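Local coordinates for hypothetical protein PP5205 (Pseudomonas putida, PDB 2G2X) that is of unknown function but consists of an EVE domain, related to the ASCH and PUA families, so it may bind a nucleic acid or modified base, at residues A[4-9]-A[39-44]; A[46-51]-A[144-149]. All blocks are in the same frame, centred on the assembly; numbering follows the deposited sequence.

Contact 1 (A[4-9]-A[39-44]); sequences WLMKSE and RAMSVG
A40 meets W4 at the far end of the indole: its CB comes obliquely against the six-membered ring, 3.6 Å from CH2 of W4. The next residue, M41, carries most of the contact and is modelled as selenomethionine. Its CG sits over one face of the indole, offset toward the rim, 3.5 Å from W4 CE2 and 19° off the normal of the five-membered ring, a CH-pi contact. From there the chain runs straight on (chi3 178°) and passes across the indole toward the strand instead of turning back to the loop. SE therefore stands above the five-membered ring at 4.6 Å from its centroid, nearly on the normal (5° away), which makes a Met-aromatic contact at some distance. The terminal CE reaches the root of the tryptophan side chain, 3.6 Å from W4 CG, and also meets M6, two residues along the strand, 3.6 Å from its SE. The end of M41 lies across the bent end of M6, and M41 spans from the indole to M6. Beyond M41, the backbone N of S42 and NE1 of W4 both hydrogen-bond to D45 OD2, a shared acceptor that ties the indole edge to this loop and should limit rotation of the ring. Replacing W4 by a leucine would probably strip M41 of the flat surface it lies on and leave D45 without its indole N-H partner. Around the contact, F47, V134 and I65 also pack against these side chains. The arrangement is a Met-aromatic contact, extended by M6, that joins the loop after helix 32-38 to strand 3-8 in the buried core of the EVE domain, a fold related to PUA.

Contact 2 (A[46-51]-A[144-149]); sequences EFFFYH and VIVALR
F48 and I145 mark the closest backbone approach, with CA atoms 9.1 Å apart, so strand 46-51 and helix 139-148 are bridged by side chains rather than main chain. This is helix-on-sheet packing in the EVE domain, the C-terminal helix lying against one face of the mixed sheet of its PUA-related fold. F48 projects from the strand toward the helix, whereas its neighbours F47 and F49 leave from the opposite face, where both meet W26. The two main side chains reach toward each other, one from the strand and one from the helix. I145 places its CG2 over one face of the phenyl ring, a CH-pi contact 3.7 Å from the centroid and 23° off the ring normal; the methyl is shifted toward the rim and comes to 3.5 Å of F48 CZ. CG2, anti to the helix backbone N, is the methyl over the face, while the CG1 branch lies beside that N and brings CD1 to the rim at CE2 and CD2. Two methyls of one isoleucine thus touch the same aromatic ring, and the contact is wholly apolar. V146, one residue on, adds a looser touch from the rim: its CG1 is near the ring plane. The surroundings are completed by W142, from the preceding turn of the helix and stacked with F48, and by I59 of strand 58-71, which touches both F48 and I145. L109 of strand 95-110 packs on I145 as well. Surrounded in this way, the phenyl ring is covered by residues from helix and sheet alike. At its far end, the para carbon CZ also lies 4.1 Å from V146 CG1, and the neighbouring CE2 of F48 is 3.5 Å from I145 CD1.

The two contacts meet through the adjacent parallel strands 3-8 and 46-51, and the centres of the contacts are about 13 Å apart. Backbone bonds join them: W4 O lies 2.9 Å from F48 N, and S8 N lies 2.9 Å from Y50 O, both probable hydrogen bonds. W4 and M6 leave the strand on the opposite side from F48, so contact 1 packs the loop 39-44 on one face of this strand pair and contact 2 packs the helix on the other. F47 of strand 46-51 also packs against contact 1, its CZ being 3.4 Å from M6 CE. The protein's function is not established; a sulfate, probably from crystallisation, bonds weakly to S8 OG.

Contact 1 (A[4-9]-A[39-44])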
loop_
_atom_site.group_PDB
_atom_site.type_symbol
_atom_site.label_atom_id
_atom_site.label_comp_id
_atom_site.label_asym_id
_atom_site.label_seq_id
_atom_site.Cartn_x
_atom_site.Cartn_y
_atom_site.Cartn_z
ATOM N N TRP A 4 -3.814 -4.216 6.307
ATOM C CA TRP A 4 -2.532 -3.640 5.951
ATOM C C TRP A 4 -2.659 -2.177 5.573
ATOM O O TRP A 4 -3.736 -1.584 5.619
ATOM C CB TRP A 4 -1.929 -4.378 4.756
ATOM C CG TRP A 4 -2.076 -5.855 4.812
ATOM C CD1 TRP A 4 -3.176 -6.581 4.470
ATOM C CD2 TRP A 4 -1.091 -6.795 5.250
ATOM N NE1 TRP A 4 -2.940 -7.920 4.666
ATOM C CE2 TRP A 4 -1.668 -8.082 5.146
ATOM C CE3 TRP A 4 0.226 -6.678 5.721
ATOM C CZ2 TRP A 4 -0.971 -9.252 5.494
ATOM C CZ3 TRP A 4 0.920 -7.838 6.066
ATOM C CH2 TRP A 4 0.316 -9.109 5.951
ATOM N N LEU A 5 -1.531 -1.606 5.188
ATOM C CA LEU A 5 -1.478 -0.231 4.748
ATOM C C LEU A 5 -0.391 -0.210 3.693
ATOM O O LEU A 5 0.674 -0.793 3.888
ATOM C CB LEU A 5 -1.122 0.707 5.906
ATOM C CG LEU A 5 -1.042 2.190 5.511
ATOM C CD1 LEU A 5 -1.266 3.084 6.726
ATOM C CD2 LEU A 5 0.312 2.472 4.861
HETATM N N MSE A 6 -0.671 0.440 2.568
HETATM C CA MSE A 6 0.309 0.540 1.494
HETATM C C MSE A 6 0.327 1.956 0.971
HETATM O O MSE A 6 -0.724 2.555 0.748
HETATM C CB MSE A 6 -0.021 -0.422 0.348
HETATM C CG MSE A 6 -0.053 -1.881 0.767
HETATM SE SE MSE A 6 0.122 -3.111 -0.722
HETATM C CE MSE A 6 -1.631 -2.902 -1.539
ATOM N N LYS A 7 1.529 2.483 0.776
ATOM C CA LYS A 7 1.709 3.832 0.280
ATOM C C LYS A 7 1.724 3.859 -1.243
ATOM O O LYS A 7 2.186 2.923 -1.894
ATOM C CB LYS A 7 3.033 4.408 0.775
ATOM C CG LYS A 7 3.253 4.353 2.269
ATOM C CD LYS A 7 4.535 5.103 2.620
ATOM C CE LYS A 7 4.781 5.127 4.118
ATOM N NZ LYS A 7 5.961 5.970 4.469
ATOM N N SER A 8 1.228 4.957 -1.795
ATOM C CA SER A 8 1.201 5.168 -3.234
ATOM C C SER A 8 1.172 6.668 -3.486
ATOM O O SER A 8 0.424 7.388 -2.828
ATOM C CB SER A 8 -0.038 4.530 -3.856
ATOM O OG SER A 8 -0.137 4.885 -5.226
ATOM N N GLU A 9 1.991 7.137 -4.423
ATOM C CA GLU A 9 2.023 8.560 -4.756
ATOM C C GLU A 9 0.780 8.860 -5.584
ATOM O O GLU A 9 0.560 8.246 -6.622
ATOM C CB GLU A 9 3.275 8.898 -5.569
ATOM C CG GLU A 9 3.577 10.387 -5.663
ATOM C CD GLU A 9 4.792 10.679 -6.527
ATOM O OE1 GLU A 9 5.782 9.922 -6.430
ATOM O OE2 GLU A 9 4.762 11.669 -7.291
ATOM N N ARG A 39 3.731 -10.802 0.256
ATOM C CA ARG A 39 3.609 -12.252 0.163
ATOM C C ARG A 39 2.813 -12.874 1.299
ATOM O O ARG A 39 2.496 -14.060 1.268
ATOM C CB ARG A 39 5.005 -12.878 0.082
ATOM C CG ARG A 39 5.728 -12.511 -1.212
ATOM C CD ARG A 39 7.169 -12.993 -1.233
ATOM N NE ARG A 39 7.735 -12.864 -2.572
ATOM C CZ ARG A 39 8.925 -13.328 -2.934
ATOM N NH1 ARG A 39 9.695 -13.954 -2.052
ATOM N NH2 ARG A 39 9.330 -13.188 -4.188
ATOM N N ALA A 40 2.487 -12.073 2.302
ATOM C CA ALA A 40 1.718 -12.565 3.435
ATOM C C ALA A 40 0.244 -12.240 3.250
ATOM O O ALA A 40 -0.607 -12.757 3.969
ATOM C CB ALA A 40 2.231 -11.940 4.729
HETATM N N MSE A 41 -0.056 -11.385 2.278
HETATM C CA MSE A 41 -1.434 -10.987 2.021
HETATM C C MSE A 41 -2.284 -12.094 1.438
HETATM O O MSE A 41 -1.783 -12.992 0.765
HETATM C CB MSE A 41 -1.470 -9.769 1.093
HETATM C CG MSE A 41 -0.925 -8.502 1.741
HETATM SE SE MSE A 41 -0.772 -7.008 0.524
HETATM C CE MSE A 41 -0.149 -5.661 1.749
ATOM N N SER A 42 -3.580 -12.028 1.716
ATOM C CA SER A 42 -4.530 -13.002 1.196
ATOM C C SER A 42 -5.626 -12.251 0.449
ATOM O O SER A 42 -5.865 -11.072 0.721
ATOM C CB SER A 42 -5.157 -13.805 2.340
ATOM O OG SER A 42 -4.174 -14.577 3.015
ATOM N N VAL A 43 -6.279 -12.927 -0.496
ATOM C CA VAL A 43 -7.366 -12.311 -1.246
ATOM C C VAL A 43 -8.479 -11.993 -0.248
ATOM O O VAL A 43 -8.841 -12.833 0.574
ATOM C CB VAL A 43 -7.902 -13.259 -2.342
ATOM C CG1 VAL A 43 -9.142 -12.660 -2.984
ATOM C CG2 VAL A 43 -6.820 -13.490 -3.408
ATOM N N GLY A 44 -9.008 -10.778 -0.312
ATOM C CA GLY A 44 -10.044 -10.388 0.626
ATOM C C GLY A 44 -9.474 -9.492 1.722
ATOM O O GLY A 44 -10.223 -8.813 2.430
#

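Contact 2 (A[46-51]-A[144-149])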
loop_
_atom_site.group_PDB
_atom_site.type_symbol
_atom_site.label_atom_id
_atom_site.label_comp_id
_atom_site.label_asym_id
_atom_site.label_seq_id
_atom_site.Cartn_x
_atom_site.Cartn_y
_atom_site.Cartn_z
ATOM N N GLU A 46 -7.904 -6.309 3.426
ATOM C CA GLU A 46 -8.145 -4.913 3.115
ATOM C C GLU A 46 -6.963 -4.099 3.596
ATOM O O GLU A 46 -6.253 -4.512 4.514
ATOM C CB GLU A 46 -9.437 -4.456 3.788
ATOM C CG GLU A 46 -10.642 -5.209 3.269
ATOM C CD GLU A 46 -11.901 -4.953 4.066
ATOM O OE1 GLU A 46 -11.912 -5.290 5.268
ATOM O OE2 GLU A 46 -12.877 -4.424 3.485
ATOM N N PHE A 47 -6.731 -2.956 2.966
ATOM C CA PHE A 47 -5.621 -2.108 3.375
ATOM C C PHE A 47 -5.956 -0.630 3.228
ATOM O O PHE A 47 -6.764 -0.246 2.390
ATOM C CB PHE A 47 -4.359 -2.424 2.551
ATOM C CG PHE A 47 -4.485 -2.097 1.070
ATOM C CD1 PHE A 47 -5.032 -3.017 0.175
ATOM C CD2 PHE A 47 -4.038 -0.872 0.575
ATOM C CE1 PHE A 47 -5.128 -2.724 -1.196
ATOM C CE2 PHE A 47 -4.128 -0.562 -0.791
ATOM C CZ PHE A 47 -4.673 -1.492 -1.678
ATOM N N PHE A 48 -5.338 0.198 4.061
ATOM C CA PHE A 48 -5.543 1.630 3.966
ATOM C C PHE A 48 -4.688 2.124 2.802
ATOM O O PHE A 48 -3.507 1.776 2.689
ATOM C CB PHE A 48 -5.122 2.324 5.269
ATOM C CG PHE A 48 -6.084 2.096 6.409
ATOM C CD1 PHE A 48 -7.443 2.368 6.248
ATOM C CD2 PHE A 48 -5.641 1.595 7.630
ATOM C CE1 PHE A 48 -8.356 2.142 7.288
ATOM C CE2 PHE A 48 -6.539 1.364 8.680
ATOM C CZ PHE A 48 -7.903 1.638 8.507
ATOM N N PHE A 49 -5.298 2.913 1.923
ATOM C CA PHE A 49 -4.618 3.468 0.762
ATOM C C PHE A 49 -4.006 4.788 1.226
ATOM O O PHE A 49 -4.734 5.747 1.468
ATOM C CB PHE A 49 -5.647 3.717 -0.344
ATOM C CG PHE A 49 -5.057 3.817 -1.727
ATOM C CD1 PHE A 49 -5.227 2.780 -2.637
ATOM C CD2 PHE A 49 -4.361 4.954 -2.126
ATOM C CE1 PHE A 49 -4.712 2.870 -3.937
ATOM C CE2 PHE A 49 -3.836 5.062 -3.426
ATOM C CZ PHE A 49 -4.012 4.020 -4.332
ATOM N N TYR A 50 -2.679 4.834 1.346
ATOM C CA TYR A 50 -1.983 6.035 1.824
ATOM C C TYR A 50 -1.307 6.882 0.741
ATOM O O TYR A 50 -0.406 6.411 0.043
ATOM C CB TYR A 50 -0.934 5.634 2.871
ATOM C CG TYR A 50 -0.210 6.804 3.513
ATOM C CD1 TYR A 50 -0.703 7.410 4.667
ATOM C CD2 TYR A 50 0.975 7.299 2.967
ATOM C CE1 TYR A 50 -0.032 8.479 5.265
ATOM C CE2 TYR A 50 1.651 8.366 3.552
ATOM C CZ TYR A 50 1.146 8.951 4.700
ATOM O OH TYR A 50 1.825 10.007 5.275
ATOM N N HIS A 51 -1.735 8.137 0.615
ATOM C CA HIS A 51 -1.155 9.056 -0.363
ATOM C C HIS A 51 0.138 9.635 0.198
ATOM O O HIS A 51 0.111 10.413 1.153
ATOM C CB HIS A 51 -2.131 10.193 -0.678
ATOM C CG HIS A 51 -3.279 9.781 -1.547
ATOM N ND1 HIS A 51 -4.324 10.628 -1.851
ATOM C CD2 HIS A 51 -3.547 8.613 -2.178
ATOM C CE1 HIS A 51 -5.184 10.000 -2.633
ATOM N NE2 HIS A 51 -4.736 8.777 -2.846
ATOM N N VAL A 144 -8.728 2.419 15.493
ATOM C CA VAL A 144 -8.450 3.812 15.804
ATOM C C VAL A 144 -8.489 4.654 14.528
ATOM O O VAL A 144 -9.005 5.772 14.534
ATOM C CB VAL A 144 -7.079 3.999 16.524
ATOM C CG1 VAL A 144 -6.947 2.995 17.655
ATOM C CG2 VAL A 144 -5.945 3.869 15.549
ATOM N N ILE A 145 -7.976 4.110 13.429
ATOM C CA ILE A 145 -7.975 4.850 12.174
ATOM C C ILE A 145 -9.372 5.075 11.596
ATOM O O ILE A 145 -9.667 6.172 11.122
ATOM C CB ILE A 145 -7.076 4.162 11.131
ATOM C CG1 ILE A 145 -5.614 4.273 11.581
ATOM C CG2 ILE A 145 -7.279 4.792 9.763
ATOM C CD1 ILE A 145 -4.675 3.309 10.888
ATOM N N VAL A 146 -10.233 4.057 11.629
ATOM C CA VAL A 146 -11.592 4.227 11.112
ATOM C C VAL A 146 -12.364 5.155 12.040
ATOM O O VAL A 146 -13.313 5.814 11.625
ATOM C CB VAL A 146 -12.364 2.878 10.993
ATOM C CG1 VAL A 146 -11.726 2.001 9.930
ATOM C CG2 VAL A 146 -12.379 2.162 12.326
ATOM N N ALA A 147 -11.948 5.217 13.299
ATOM C CA ALA A 147 -12.614 6.087 14.260
ATOM C C ALA A 147 -12.275 7.551 13.952
ATOM O O ALA A 147 -13.037 8.452 14.291
ATOM C CB ALA A 147 -12.189 5.722 15.677
ATOM N N LEU A 148 -11.128 7.783 13.313
ATOM C CA LEU A 148 -10.724 9.138 12.939
ATOM C C LEU A 148 -11.597 9.610 11.783
ATOM O O LEU A 148 -11.888 10.798 11.653
ATOM C CB LEU A 148 -9.259 9.183 12.502
ATOM C CG LEU A 148 -8.204 9.420 13.580
ATOM C CD1 LEU A 148 -6.816 9.434 12.939
ATOM C CD2 LEU A 148 -8.487 10.746 14.286
ATOM N N ARG A 149 -12.002 8.670 10.937
ATOM C CA ARG A 149 -12.860 8.991 9.805
ATOM C C ARG A 149 -14.192 9.441 10.401
ATOM O O ARG A 149 -15.010 10.062 9.727
ATOM C CB ARG A 149 -13.074 7.750 8.932
ATOM C CG ARG A 149 -13.640 8.038 7.552
ATOM C CD ARG A 149 -14.683 7.004 7.159
ATOM N NE ARG A 149 -14.214 5.630 7.341
ATOM C CZ ARG A 149 -14.955 4.550 7.105
ATOM N NH1 ARG A 149 -16.204 4.679 6.676
ATOM N NH2 ARG A 149 -14.451 3.337 7.297
#